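Local coordinates for EscN (PDB 2OBL), which belongs to the ATP synthase alpha/beta family, has a P-loop NTPase-type core and is associated with the bacterial type III secretion apparatus, at residues Ile70-Gly75 with Ser264-Met269; Ala144-Thr149 with Thr170-Ala175; Val179-Gly184 with Gly191-Val196; Ser198-Leu203 with Asp230-Glu235; Lys202-Ala207 with Ala217-Leu222. The protein carries 1 engineered substitution. All blocks are in the same frame, centred on the assembly; numbering follows the deposited sequence.

Contact 1 of 5, residues Ile70-Gly75 with Ser264-Met269; sequences IGQRIG and SASRVM
Gln72 lays its terminal amide against the CG2 methyl of Val268, with Gln72 CD 3.6 Å from Val268 CG2 and both amide heteroatoms at much the same range. The two side chains pass each other at a slant. Beyond this, the aliphatic part of the glutamine reaches the second methyl of the valine, Gln72 CG lying 4.2 Å from Val268 CG1. Gln72 holds its chain straight past CG, with CG turned away from its own backbone nitrogen (chi1 -160°), and this carries the amide across the gap between the segments. There its nitrogen also comes beside a hydroxyl, Gln72 NE2 standing 3.5 Å from Ser266 OG, without a hydrogen bond between them. The amide has its polar partners outside the two segments: Gln72 OE1 accepts from Gly69 N, and Gln72 NE2 makes a weak bond to Asp241 O.

Ser266 sits before the turn that enters the following helix, and its hydroxyl caps that turn. Ser266 OG accepts weakly from Val268 N at 3.4 Å and from Met269 N at 3.1 Å, while bonding also to Thr67 O. With the turn so capped, Val268 CG2 faces the glutamine amide. No hydrogen bond links the segments; a mixed amide-methyl contact joins the loop before strand 73-78 to the turn after strand 265-266, an antiparallel addition to the sheet at strand 242-245. Strand 73-78 belongs to the parallel core and leads into a sequence consistent with a Walker A motif, as in P-loop NTPases of the ATP synthase alpha/beta family.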
# COMPACT_ATOMS: atom_id res chain seq x y z
N ILE A 70 -2.05 -7.67 -10.20
CA ILE A 70 -2.75 -8.61 -9.32
C ILE A 70 -1.76 -9.60 -8.71
O ILE A 70 -1.03 -10.31 -9.44
CB ILE A 70 -3.89 -9.35 -10.05
CG1 ILE A 70 -4.93 -8.34 -10.55
CG2 ILE A 70 -4.55 -10.36 -9.14
CD1 ILE A 70 -6.11 -9.00 -11.29
N GLY A 71 -1.72 -9.63 -7.38
CA GLY A 71 -0.83 -10.51 -6.62
C GLY A 71 0.51 -9.89 -6.25
O GLY A 71 1.37 -10.54 -5.68
N GLN A 72 0.70 -8.61 -6.60
CA GLN A 72 1.91 -7.88 -6.25
C GLN A 72 1.98 -7.64 -4.75
O GLN A 72 0.95 -7.52 -4.09
CB GLN A 72 1.89 -6.53 -6.96
CG GLN A 72 3.22 -5.86 -7.11
CD GLN A 72 3.12 -4.52 -7.79
OE1 GLN A 72 2.02 -4.03 -8.05
NE2 GLN A 72 4.27 -3.89 -8.05
N ARG A 73 3.22 -7.58 -4.24
CA ARG A 73 3.51 -7.02 -2.91
C ARG A 73 4.07 -5.62 -3.09
O ARG A 73 5.09 -5.43 -3.76
CB ARG A 73 4.51 -7.89 -2.15
CG ARG A 73 3.95 -9.23 -1.66
CD ARG A 73 3.99 -10.27 -2.75
NE ARG A 73 5.30 -10.26 -3.40
CZ ARG A 73 6.36 -10.95 -2.98
NH1 ARG A 73 6.26 -11.76 -1.92
NH2 ARG A 73 7.51 -10.86 -3.63
N ILE A 74 3.38 -4.63 -2.52
CA ILE A 74 3.69 -3.22 -2.76
C ILE A 74 3.95 -2.54 -1.44
O ILE A 74 3.22 -2.75 -0.48
CB ILE A 74 2.45 -2.52 -3.40
CG1 ILE A 74 2.02 -3.24 -4.68
CG2 ILE A 74 2.70 -1.03 -3.61
CD1 ILE A 74 0.52 -3.21 -4.92
N GLY A 75 4.99 -1.72 -1.36
CA GLY A 75 5.24 -0.96 -0.14
C GLY A 75 4.89 0.51 -0.35
O GLY A 75 5.12 1.06 -1.43
N SER A 264 9.83 6.16 -6.82
CA SER A 264 8.84 5.09 -6.74
C SER A 264 9.08 4.17 -7.91
O SER A 264 9.76 4.56 -8.87
CB SER A 264 7.41 5.64 -6.76
OG SER A 264 7.17 6.49 -5.65
N ALA A 265 8.55 2.95 -7.84
CA ALA A 265 8.69 2.03 -8.96
C ALA A 265 7.66 0.91 -8.90
O ALA A 265 7.14 0.59 -7.84
CB ALA A 265 10.11 1.43 -9.01
N SER A 266 7.34 0.35 -10.06
CA SER A 266 6.59 -0.88 -10.10
C SER A 266 7.38 -1.87 -10.93
O SER A 266 7.55 -1.64 -12.14
CB SER A 266 5.23 -0.68 -10.76
OG SER A 266 4.63 -1.94 -10.95
N ARG A 267 7.83 -2.96 -10.31
CA ARG A 267 8.62 -3.96 -11.03
C ARG A 267 7.76 -4.77 -12.01
O ARG A 267 8.29 -5.50 -12.84
CB ARG A 267 9.33 -4.93 -10.08
CG ARG A 267 10.34 -4.28 -9.15
CD ARG A 267 11.10 -5.34 -8.36
NE ARG A 267 12.03 -6.10 -9.21
CZ ARG A 267 13.32 -5.82 -9.33
NH1 ARG A 267 13.83 -4.80 -8.66
NH2 ARG A 267 14.10 -6.56 -10.11
N VAL A 268 6.43 -4.65 -11.88
CA VAL A 268 5.52 -5.46 -12.68
C VAL A 268 4.81 -4.68 -13.79
O VAL A 268 4.18 -5.27 -14.66
CB VAL A 268 4.45 -6.19 -11.82
CG1 VAL A 268 5.09 -6.96 -10.65
CG2 VAL A 268 3.38 -5.21 -11.32
N MET A 269 4.89 -3.36 -13.74
CA MET A 269 4.16 -2.52 -14.69
C MET A 269 4.34 -2.94 -16.14
O MET A 269 3.36 -3.07 -16.88
CB MET A 269 4.57 -1.06 -14.55
CG MET A 269 3.94 -0.14 -15.59
SD MET A 269 4.20 1.59 -15.21
CE MET A 269 3.17 2.34 -16.49

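Contact 2 of 5, residues Ala144-Thr149 with Thr170-Ala175; sequences AAFTAT and TRYARA
The rings of Tyr172 and Phe146 meet aslant, the hydroxyl end of one beside the outer carbons of the other: Tyr172 OH is 3.6 Å from Phe146 CE2, and Tyr172 CE1 is 3.9 Å from the same carbon. Ala145 CB also reaches the tyrosine ring obliquely, touching Tyr172 CD1 at 3.4 Å and Tyr172 CE1 at 3.8 Å. The tyrosine thus bridges two consecutive residues of the opposing helix. It points there because CG is swung away from the backbone N (chi1 153°), whereas Phe146 sets off to the flank of its helix and approaches only through the far part of its ring.

The polar end of Tyr172 does not bond across this interface; its OH hydrogen-bonds Ser199 OG of helix 194-204, which anchors the hydroxyl end to a third helix. Leu203 of that helix packs on both aromatic residues, and Tyr39 brings a further ring to Phe146.

Within 144-149, Ala145 O takes two donors from opposite faces of its carbonyl plane, Thr149 N at 3.1 Å and Thr149 OG1 at 2.8 Å. The threonine hydroxyl is therefore satisfied by its own helix in this buried setting.

The small alanine lets the helices draw close, with Ala145 and Tyr172 CA atoms 6.7 Å apart. Helix 138-156 and helix 169-182 bracket strand 161-167 in sequence and pack together over the sheet, the first belonging to a parallel beta-alpha-beta crossover from strand 127-132, as is usual in the alpha/beta core of P-loop NTPases.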
# COMPACT_ATOMS: atom_id res chain seq x y z
N ALA A 144 -1.69 -9.62 14.85
CA ALA A 144 -2.62 -8.97 13.92
C ALA A 144 -2.19 -9.13 12.47
O ALA A 144 -3.03 -9.29 11.60
CB ALA A 144 -2.80 -7.48 14.25
N ALA A 145 -0.89 -9.09 12.21
CA ALA A 145 -0.38 -9.23 10.86
C ALA A 145 -0.72 -10.62 10.29
O ALA A 145 -1.06 -10.76 9.12
CB ALA A 145 1.12 -9.01 10.85
N PHE A 146 -0.58 -11.64 11.13
CA PHE A 146 -0.86 -13.02 10.71
C PHE A 146 -2.35 -13.25 10.60
O PHE A 146 -2.82 -13.88 9.66
CB PHE A 146 -0.21 -14.00 11.68
CG PHE A 146 1.28 -13.96 11.67
CD1 PHE A 146 2.00 -14.84 10.87
CD2 PHE A 146 1.98 -13.05 12.46
CE1 PHE A 146 3.40 -14.81 10.84
CE2 PHE A 146 3.37 -13.00 12.43
CZ PHE A 146 4.08 -13.88 11.62
N THR A 147 -3.11 -12.72 11.55
CA THR A 147 -4.57 -12.81 11.50
C THR A 147 -5.12 -12.22 10.20
O THR A 147 -5.91 -12.86 9.49
CB THR A 147 -5.19 -12.07 12.69
OG1 THR A 147 -4.91 -12.82 13.89
CG2 THR A 147 -6.69 -11.89 12.51
N ALA A 148 -4.67 -11.02 9.88
CA ALA A 148 -5.07 -10.37 8.64
C ALA A 148 -4.71 -11.22 7.42
O ALA A 148 -5.52 -11.41 6.52
CB ALA A 148 -4.41 -8.99 8.54
N THR A 149 -3.50 -11.75 7.41
CA THR A 149 -3.02 -12.53 6.28
C THR A 149 -3.87 -13.80 6.11
O THR A 149 -4.27 -14.15 5.00
CB THR A 149 -1.51 -12.84 6.39
OG1 THR A 149 -0.77 -11.62 6.48
CG2 THR A 149 -1.02 -13.62 5.14
N THR A 170 5.96 -1.53 9.81
CA THR A 170 6.86 -0.93 10.80
C THR A 170 6.42 -1.22 12.24
O THR A 170 7.22 -1.64 13.07
CB THR A 170 6.94 0.59 10.59
OG1 THR A 170 7.48 0.85 9.29
CG2 THR A 170 7.82 1.24 11.68
N ARG A 171 5.15 -0.99 12.53
CA ARG A 171 4.66 -1.19 13.91
C ARG A 171 4.42 -2.65 14.21
O ARG A 171 4.55 -3.08 15.38
CB ARG A 171 3.45 -0.31 14.20
CG ARG A 171 3.80 1.18 14.21
CD ARG A 171 2.73 2.01 14.89
NE ARG A 171 2.85 3.44 14.58
CZ ARG A 171 3.48 4.31 15.36
NH1 ARG A 171 4.04 3.90 16.49
NH2 ARG A 171 3.53 5.60 15.02
N TYR A 172 4.11 -3.44 13.18
CA TYR A 172 4.10 -4.88 13.33
C TYR A 172 5.48 -5.34 13.80
O TYR A 172 5.59 -6.15 14.73
CB TYR A 172 3.79 -5.61 12.00
CG TYR A 172 4.41 -6.99 12.03
CD1 TYR A 172 3.78 -8.04 12.70
CD2 TYR A 172 5.65 -7.24 11.43
CE1 TYR A 172 4.36 -9.29 12.77
CE2 TYR A 172 6.23 -8.49 11.50
CZ TYR A 172 5.58 -9.51 12.18
OH TYR A 172 6.16 -10.75 12.25
N ALA A 173 6.52 -4.84 13.14
CA ALA A 173 7.90 -5.26 13.44
C ALA A 173 8.34 -4.86 14.84
O ALA A 173 9.07 -5.60 15.52
CB ALA A 173 8.87 -4.73 12.39
N ARG A 174 7.91 -3.68 15.29
CA ARG A 174 8.25 -3.23 16.63
C ARG A 174 7.57 -4.13 17.66
O ARG A 174 8.16 -4.47 18.67
CB ARG A 174 7.85 -1.78 16.83
CG ARG A 174 8.72 -0.81 16.03
CD ARG A 174 8.14 0.59 16.13
NE ARG A 174 8.86 1.53 15.28
CZ ARG A 174 8.47 2.78 15.07
NH1 ARG A 174 7.36 3.24 15.65
NH2 ARG A 174 9.18 3.58 14.29
N ALA A 175 6.33 -4.52 17.38
CA ALA A 175 5.64 -5.47 18.27
C ALA A 175 6.36 -6.83 18.27
O ALA A 175 6.62 -7.40 19.31
CB ALA A 175 4.17 -5.64 17.84

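Contact 3 of 5, residues Val179-Gly184 with Gly191-Val196; sequences VGLASG and GFPPSV
The loop connecting two successive helices closes here, where the end of helix 169-182 lies against the start of helix 194-204. Pro193 occupies the N-cap position of the second helix, and its ring rests on the backbone of the first: Pro193 CG is 4.1 Å from Gly180 CA and equally far from Leu181 N. Since Gly180 has no side chain, the chains approach to 6.2 Å between the CA atoms of Gly180 and Pro193. On the same glycine, Ser195 OG stands 3.9 Å from Gly180 CA. That hydroxyl is placed between its own backbone N and carbonyl carbon (chi1 58°) and finds its hydrogen-bonding partner in Glu185 OE2, in the connecting loop.

Leu181 completes the contact with its two methyls. Leu181 CD2 meets the proline at 4.1 Å from Pro193 CD, the side chains crossing at about a right angle, and Leu181 CD1 lies 3.9 Å from Gly191 O.

The first helix stops in a Schellman motif. Gly184 takes up positive phi (102°) with Gly184 N bonded to Leu181 O, and Ser183 OG donates to Gly180 O at 2.6 Å, so that the last turn is tied by a side chain as well as by the backbone. Gly191 also has positive phi, and its N is held by Asp187 OD1 in the loop.

Nothing polar binds one segment directly to the other. Van der Waals packing of the proline ring on the glycine backbone and leucine methyl makes most of the join, while the hydrogen bonds serve the helix end and the loop that returns the chain.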
# COMPACT_ATOMS: atom_id res chain seq x y z
N VAL A 179 8.16 -8.93 21.41
CA VAL A 179 7.84 -10.35 21.68
C VAL A 179 9.10 -11.21 21.64
O VAL A 179 9.36 -12.01 22.55
CB VAL A 179 6.82 -10.91 20.67
CG1 VAL A 179 6.61 -12.45 20.86
CG2 VAL A 179 5.50 -10.16 20.80
N GLY A 180 9.91 -11.02 20.60
CA GLY A 180 11.14 -11.78 20.42
C GLY A 180 12.14 -11.55 21.54
O GLY A 180 12.73 -12.51 22.06
N LEU A 181 12.34 -10.29 21.93
CA LEU A 181 13.30 -9.94 22.99
C LEU A 181 12.85 -10.52 24.32
O LEU A 181 13.67 -10.96 25.13
CB LEU A 181 13.44 -8.43 23.12
CG LEU A 181 14.02 -7.68 21.92
CD1 LEU A 181 14.01 -6.20 22.21
CD2 LEU A 181 15.42 -8.18 21.58
N ALA A 182 11.53 -10.52 24.52
CA ALA A 182 10.93 -11.11 25.70
C ALA A 182 11.20 -12.62 25.80
O ALA A 182 11.32 -13.16 26.90
CB ALA A 182 9.44 -10.82 25.72
N SER A 183 11.31 -13.29 24.65
CA SER A 183 11.59 -14.72 24.65
C SER A 183 13.07 -15.00 24.88
O SER A 183 13.49 -16.16 24.96
CB SER A 183 11.13 -15.38 23.33
OG SER A 183 12.02 -15.04 22.27
N GLY A 184 13.87 -13.93 24.97
CA GLY A 184 15.30 -14.06 25.26
C GLY A 184 16.23 -13.92 24.07
O GLY A 184 17.44 -14.12 24.20
N GLY A 191 18.31 -3.12 17.11
CA GLY A 191 17.40 -3.43 18.21
C GLY A 191 16.46 -4.61 17.95
O GLY A 191 15.74 -5.05 18.86
N PHE A 192 16.50 -5.14 16.73
CA PHE A 192 15.62 -6.24 16.32
C PHE A 192 16.27 -7.61 16.45
O PHE A 192 17.41 -7.80 16.03
CB PHE A 192 15.14 -6.05 14.86
CG PHE A 192 14.25 -4.85 14.69
CD1 PHE A 192 12.88 -4.96 14.92
CD2 PHE A 192 14.78 -3.62 14.33
CE1 PHE A 192 12.05 -3.86 14.80
CE2 PHE A 192 13.96 -2.51 14.19
CZ PHE A 192 12.58 -2.62 14.43
N PRO A 193 15.53 -8.58 17.01
CA PRO A 193 16.06 -9.95 17.03
C PRO A 193 15.85 -10.69 15.70
O PRO A 193 15.02 -10.29 14.86
CB PRO A 193 15.27 -10.61 18.15
CG PRO A 193 13.91 -9.89 18.13
CD PRO A 193 14.21 -8.47 17.67
N PRO A 194 16.60 -11.78 15.51
CA PRO A 194 16.49 -12.60 14.32
C PRO A 194 15.06 -12.97 13.91
O PRO A 194 14.77 -12.95 12.70
CB PRO A 194 17.31 -13.85 14.69
CG PRO A 194 18.36 -13.32 15.62
CD PRO A 194 17.64 -12.28 16.44
N SER A 195 14.19 -13.25 14.87
CA SER A 195 12.81 -13.68 14.57
C SER A 195 12.02 -12.69 13.71
O SER A 195 11.22 -13.09 12.87
CB SER A 195 12.02 -13.97 15.85
OG SER A 195 11.97 -12.84 16.72
N VAL A 196 12.22 -11.39 13.93
CA VAL A 196 11.46 -10.40 13.18
C VAL A 196 11.89 -10.44 11.72
O VAL A 196 11.06 -10.46 10.81
CB VAL A 196 11.64 -8.98 13.76
CG1 VAL A 196 10.79 -7.99 12.97
CG2 VAL A 196 11.26 -8.95 15.23

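Contact 4 of 5, residues Ser198-Leu203 with Asp230-Glu235; sequences SSLPKL and DPIGDE. With CA (calcium ion), chain B.
Helix 194-204 and the first turn of helix 231-239 approach most closely at Leu200 and Glu235, whose CA atoms lie 7.9 Å apart; the former helix is kinked at Pro201, where the backbone N has no bond to the preceding turn. One methyl of Leu200 does the touching. Leu200 CD1 is 3.9 Å from Glu235 CB and 4.1 Å from Ile232 CG2, and it also reaches the carbonyl oxygen of Ile232. The leucine crosses the glutamate at roughly a right angle and meets the base of that side chain alone, since Glu235 bends at chi2 (-56°) and carries its carboxylate away. There it makes a long, weak ion pair with Arg189.

Asp230 caps the second helix. Its OD1 accepts a nearly straight bond from Gly233 N (3.1 Å, 171°), arriving from above the carboxylate plane, and a weak one from Ile232 N. Asp234 turns toward a calcium ion and grips it with both carboxylate oxygens, Asp234 OD1 at 2.5 Å. Asn229 also binds the ion, and water 1, held by Asp230 N at 2.9 Å, is a further ligand.

The helix start is thus two-sided: an apolar flank fits the buried leucine, while acidic and amide oxygens serve the metal. The positive ion would probably offset the charge of Asp234, and through water 1 it is also linked to the backbone of the N-cap residue.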
# COMPACT_ATOMS: atom_id res chain seq x y z
N SER A 198 13.24 -12.93 9.98
CA SER A 198 12.79 -14.13 9.30
C SER A 198 11.27 -14.13 9.08
O SER A 198 10.78 -14.79 8.16
CB SER A 198 13.29 -15.39 10.02
OG SER A 198 12.67 -15.54 11.27
N SER A 199 10.53 -13.35 9.87
CA SER A 199 9.06 -13.32 9.72
C SER A 199 8.63 -12.55 8.47
O SER A 199 7.56 -12.80 7.91
CB SER A 199 8.38 -12.74 10.96
OG SER A 199 8.43 -11.30 10.93
N LEU A 200 9.46 -11.60 8.05
CA LEU A 200 9.07 -10.71 6.95
C LEU A 200 8.80 -11.44 5.64
O LEU A 200 7.73 -11.28 5.06
CB LEU A 200 10.09 -9.57 6.75
CG LEU A 200 10.25 -8.58 7.90
CD1 LEU A 200 11.38 -7.59 7.59
CD2 LEU A 200 8.93 -7.84 8.15
N PRO A 201 9.77 -12.23 5.15
CA PRO A 201 9.45 -12.92 3.90
C PRO A 201 8.35 -13.97 4.07
O PRO A 201 7.61 -14.24 3.12
CB PRO A 201 10.78 -13.56 3.49
CG PRO A 201 11.58 -13.65 4.74
CD PRO A 201 11.15 -12.49 5.60
N LYS A 202 8.23 -14.54 5.26
CA LYS A 202 7.19 -15.52 5.51
C LYS A 202 5.80 -14.89 5.39
O LYS A 202 4.89 -15.47 4.81
CB LYS A 202 7.36 -16.16 6.88
CG LYS A 202 8.61 -17.02 6.99
CD LYS A 202 8.37 -18.20 7.89
CE LYS A 202 9.41 -19.27 7.66
NZ LYS A 202 8.91 -20.60 8.12
N LEU A 203 5.65 -13.68 5.92
CA LEU A 203 4.41 -12.92 5.76
C LEU A 203 4.16 -12.49 4.32
O LEU A 203 3.07 -12.67 3.78
CB LEU A 203 4.43 -11.66 6.63
CG LEU A 203 4.02 -11.84 8.09
CD1 LEU A 203 4.46 -10.62 8.89
CD2 LEU A 203 2.51 -12.05 8.22
N ASP A 230 16.59 2.16 9.62
CA ASP A 230 15.47 1.23 9.84
C ASP A 230 15.72 -0.05 9.04
O ASP A 230 15.42 -0.12 7.85
CB ASP A 230 14.12 1.88 9.45
CG ASP A 230 13.00 0.86 9.30
OD1 ASP A 230 13.14 -0.25 9.85
OD2 ASP A 230 12.00 1.16 8.62
N PRO A 231 16.27 -1.06 9.71
CA PRO A 231 16.65 -2.28 9.01
C PRO A 231 15.44 -3.11 8.54
O PRO A 231 15.58 -3.91 7.63
CB PRO A 231 17.46 -3.04 10.05
CG PRO A 231 16.91 -2.61 11.35
CD PRO A 231 16.59 -1.14 11.15
N ILE A 232 14.28 -2.91 9.17
CA ILE A 232 13.06 -3.61 8.76
C ILE A 232 12.63 -3.08 7.39
O ILE A 232 12.40 -3.87 6.46
CB ILE A 232 11.92 -3.41 9.79
CG1 ILE A 232 12.29 -4.05 11.13
CG2 ILE A 232 10.59 -3.95 9.26
CD1 ILE A 232 12.60 -5.56 11.03
N GLY A 233 12.56 -1.76 7.25
CA GLY A 233 12.20 -1.12 5.97
C GLY A 233 13.16 -1.57 4.88
O GLY A 233 12.75 -1.80 3.74
N ASP A 234 14.44 -1.70 5.24
CA ASP A 234 15.47 -2.08 4.27
C ASP A 234 15.21 -3.49 3.75
O ASP A 234 15.29 -3.74 2.56
CB ASP A 234 16.90 -2.00 4.85
CG ASP A 234 17.34 -0.58 5.15
OD1 ASP A 234 16.60 0.37 4.86
OD2 ASP A 234 18.43 -0.41 5.71
N GLU A 235 14.91 -4.41 4.66
CA GLU A 235 14.64 -5.78 4.26
C GLU A 235 13.40 -5.83 3.38
O GLU A 235 13.37 -6.57 2.41
CB GLU A 235 14.50 -6.72 5.48
CG GLU A 235 15.80 -6.84 6.32
CD GLU A 235 17.02 -7.28 5.52
OE1 GLU A 235 16.86 -8.01 4.52
OE2 GLU A 235 18.16 -6.92 5.92
CA CA B . 18.32 2.02 5.53
O HOH W 1 16.26 2.55 6.79

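Contact 5 of 5, residues Lys202-Ala207 with Ala217-Leu222; sequences KLLERA and AIYTVL
Leu204 lays its CD1 methyl on one face of the Tyr219 ring in a CH-pi contact, 3.8 Å from the ring centroid and 18° off the ring normal, shifted toward the hydroxyl end. Leu204 CG follows nearer the rim, 3.6 Å from Tyr219 CE2, and the two side chains slide past one another in opposite directions. Beside them, two small residues close the gap: Ala207 CB touches Ala217 CB at 3.7 Å, and the same methyl lies near Tyr219 OH.

Polar contact between the segments is carried by water. Water 2 sits in the plane of the tyrosine ring at its edge, 2.8 Å from Tyr219 OH, and donates to Leu203 O at 2.8 Å. It therefore joins the phenol to the last turn of the helix. Tyr219 reaches this position with CG opposite its carbonyl carbon and beside its backbone N (chi1 -56°).

The packing is that of the alpha/beta core: helix 194-204 lies over the parallel part of the central sheet, and the chain then returns through strand 208-209, antiparallel to strand 214-222, into the sheet itself. A type I turn from Leu204 to Ala207, with Ala207 N bonded to Leu204 O at 3.2 Å, brings the alanine down to the sheet.

Farther out, Arg73 NH1 hydrogen-bonds Leu204 O, tying the helix end to strand 73-78. Backbone bonds from that strand to Ala217 and Tyr219 hold their strand in place, while Arg206 faces elsewhere and forms a salt bridge with Glu153 of helix 138-156.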
# COMPACT_ATOMS: atom_id res chain seq x y z
N LYS A 202 8.23 -14.54 5.26
CA LYS A 202 7.19 -15.52 5.51
C LYS A 202 5.80 -14.89 5.39
O LYS A 202 4.89 -15.47 4.81
CB LYS A 202 7.36 -16.16 6.88
CG LYS A 202 8.61 -17.02 6.99
CD LYS A 202 8.37 -18.20 7.89
CE LYS A 202 9.41 -19.27 7.66
NZ LYS A 202 8.91 -20.60 8.12
N LEU A 203 5.65 -13.68 5.92
CA LEU A 203 4.41 -12.92 5.76
C LEU A 203 4.16 -12.49 4.32
O LEU A 203 3.07 -12.67 3.78
CB LEU A 203 4.43 -11.66 6.63
CG LEU A 203 4.02 -11.84 8.09
CD1 LEU A 203 4.46 -10.62 8.89
CD2 LEU A 203 2.51 -12.05 8.22
N LEU A 204 5.17 -11.91 3.68
CA LEU A 204 4.97 -11.33 2.36
C LEU A 204 4.77 -12.40 1.31
O LEU A 204 4.07 -12.18 0.30
CB LEU A 204 6.14 -10.40 1.99
CG LEU A 204 5.91 -8.94 2.37
CD1 LEU A 204 5.68 -8.77 3.86
CD2 LEU A 204 7.08 -8.07 1.89
N GLU A 205 5.38 -13.56 1.53
CA GLU A 205 5.30 -14.62 0.54
C GLU A 205 3.91 -15.25 0.50
O GLU A 205 3.59 -15.99 -0.42
CB GLU A 205 6.40 -15.68 0.77
CG GLU A 205 7.82 -15.16 0.45
CD GLU A 205 8.89 -16.24 0.55
OE1 GLU A 205 8.52 -17.43 0.65
OE2 GLU A 205 10.10 -15.90 0.53
N ARG A 206 3.06 -14.93 1.48
CA ARG A 206 1.68 -15.41 1.48
C ARG A 206 0.74 -14.64 0.55
O ARG A 206 -0.29 -15.15 0.14
CB ARG A 206 1.14 -15.51 2.90
CG ARG A 206 1.80 -16.64 3.68
CD ARG A 206 1.55 -16.52 5.16
NE ARG A 206 0.18 -16.86 5.53
CZ ARG A 206 -0.26 -16.86 6.78
NH1 ARG A 206 0.58 -16.54 7.77
NH2 ARG A 206 -1.51 -17.18 7.05
N ALA A 207 1.10 -13.40 0.21
CA ALA A 207 0.38 -12.65 -0.82
C ALA A 207 0.76 -13.24 -2.18
O ALA A 207 1.77 -13.94 -2.30
CB ALA A 207 0.77 -11.17 -0.76
N ALA A 217 -1.10 -7.19 -1.97
CA ALA A 217 -0.87 -6.69 -0.63
C ALA A 217 -0.13 -5.37 -0.67
O ALA A 217 0.79 -5.20 -1.46
CB ALA A 217 -0.12 -7.72 0.19
N ILE A 218 -0.55 -4.45 0.19
CA ILE A 218 0.14 -3.18 0.37
C ILE A 218 0.59 -3.10 1.81
O ILE A 218 -0.24 -3.22 2.72
CB ILE A 218 -0.82 -2.03 0.08
CG1 ILE A 218 -1.14 -1.97 -1.42
CG2 ILE A 218 -0.25 -0.71 0.55
CD1 ILE A 218 -2.27 -0.96 -1.73
N TYR A 219 1.89 -2.89 2.00
CA TYR A 219 2.50 -2.79 3.33
C TYR A 219 3.05 -1.39 3.53
O TYR A 219 3.84 -0.92 2.70
CB TYR A 219 3.64 -3.80 3.46
CG TYR A 219 3.22 -5.22 3.19
CD1 TYR A 219 2.70 -6.02 4.21
CD2 TYR A 219 3.33 -5.77 1.90
CE1 TYR A 219 2.30 -7.32 3.97
CE2 TYR A 219 2.92 -7.08 1.64
CZ TYR A 219 2.41 -7.85 2.68
OH TYR A 219 2.01 -9.12 2.44
N THR A 220 2.66 -0.71 4.59
CA THR A 220 3.26 0.63 4.82
C THR A 220 4.49 0.56 5.71
O THR A 220 4.57 -0.26 6.63
CB THR A 220 2.28 1.66 5.38
OG1 THR A 220 1.94 1.32 6.72
CG2 THR A 220 1.01 1.73 4.52
N VAL A 221 5.43 1.44 5.42
CA VAL A 221 6.66 1.59 6.16
C VAL A 221 6.69 3.05 6.63
O VAL A 221 6.60 3.99 5.82
CB VAL A 221 7.89 1.30 5.27
CG1 VAL A 221 9.20 1.60 6.06
CG2 VAL A 221 7.85 -0.15 4.75
N LEU A 222 6.80 3.24 7.93
CA LEU A 222 6.64 4.56 8.53
C LEU A 222 8.03 5.11 8.72
O LEU A 222 8.87 4.48 9.37
CB LEU A 222 5.94 4.46 9.88
CG LEU A 222 4.56 3.80 9.84
CD1 LEU A 222 3.83 4.05 11.16
CD2 LEU A 222 3.73 4.26 8.62
O HOH W 2 1.24 -10.72 4.55

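Along the chain, contact 1 spans the other four; within it contacts 2 and 3 follow in series, and contacts 4 and 5 then start from the same stretch, sharing Lys202 and Leu203. Contacts 2 and 3 share helix 169-182, and contacts 3, 4 and 5 share helix 194-204. Contacts 2, 4 and 5 touch one another, with centres 9 to 11 Å apart, while contacts 1 and 3 lie about 29 Å apart, centre to centre. Neighbouring strands 73-78 and 214-222 join contact 1 to contact 5 through backbone pairing. Consecutive helices of one nucleotide-binding-type domain are thus packed on the parallel part of its sheet, out to the interhelical loop of contact 3.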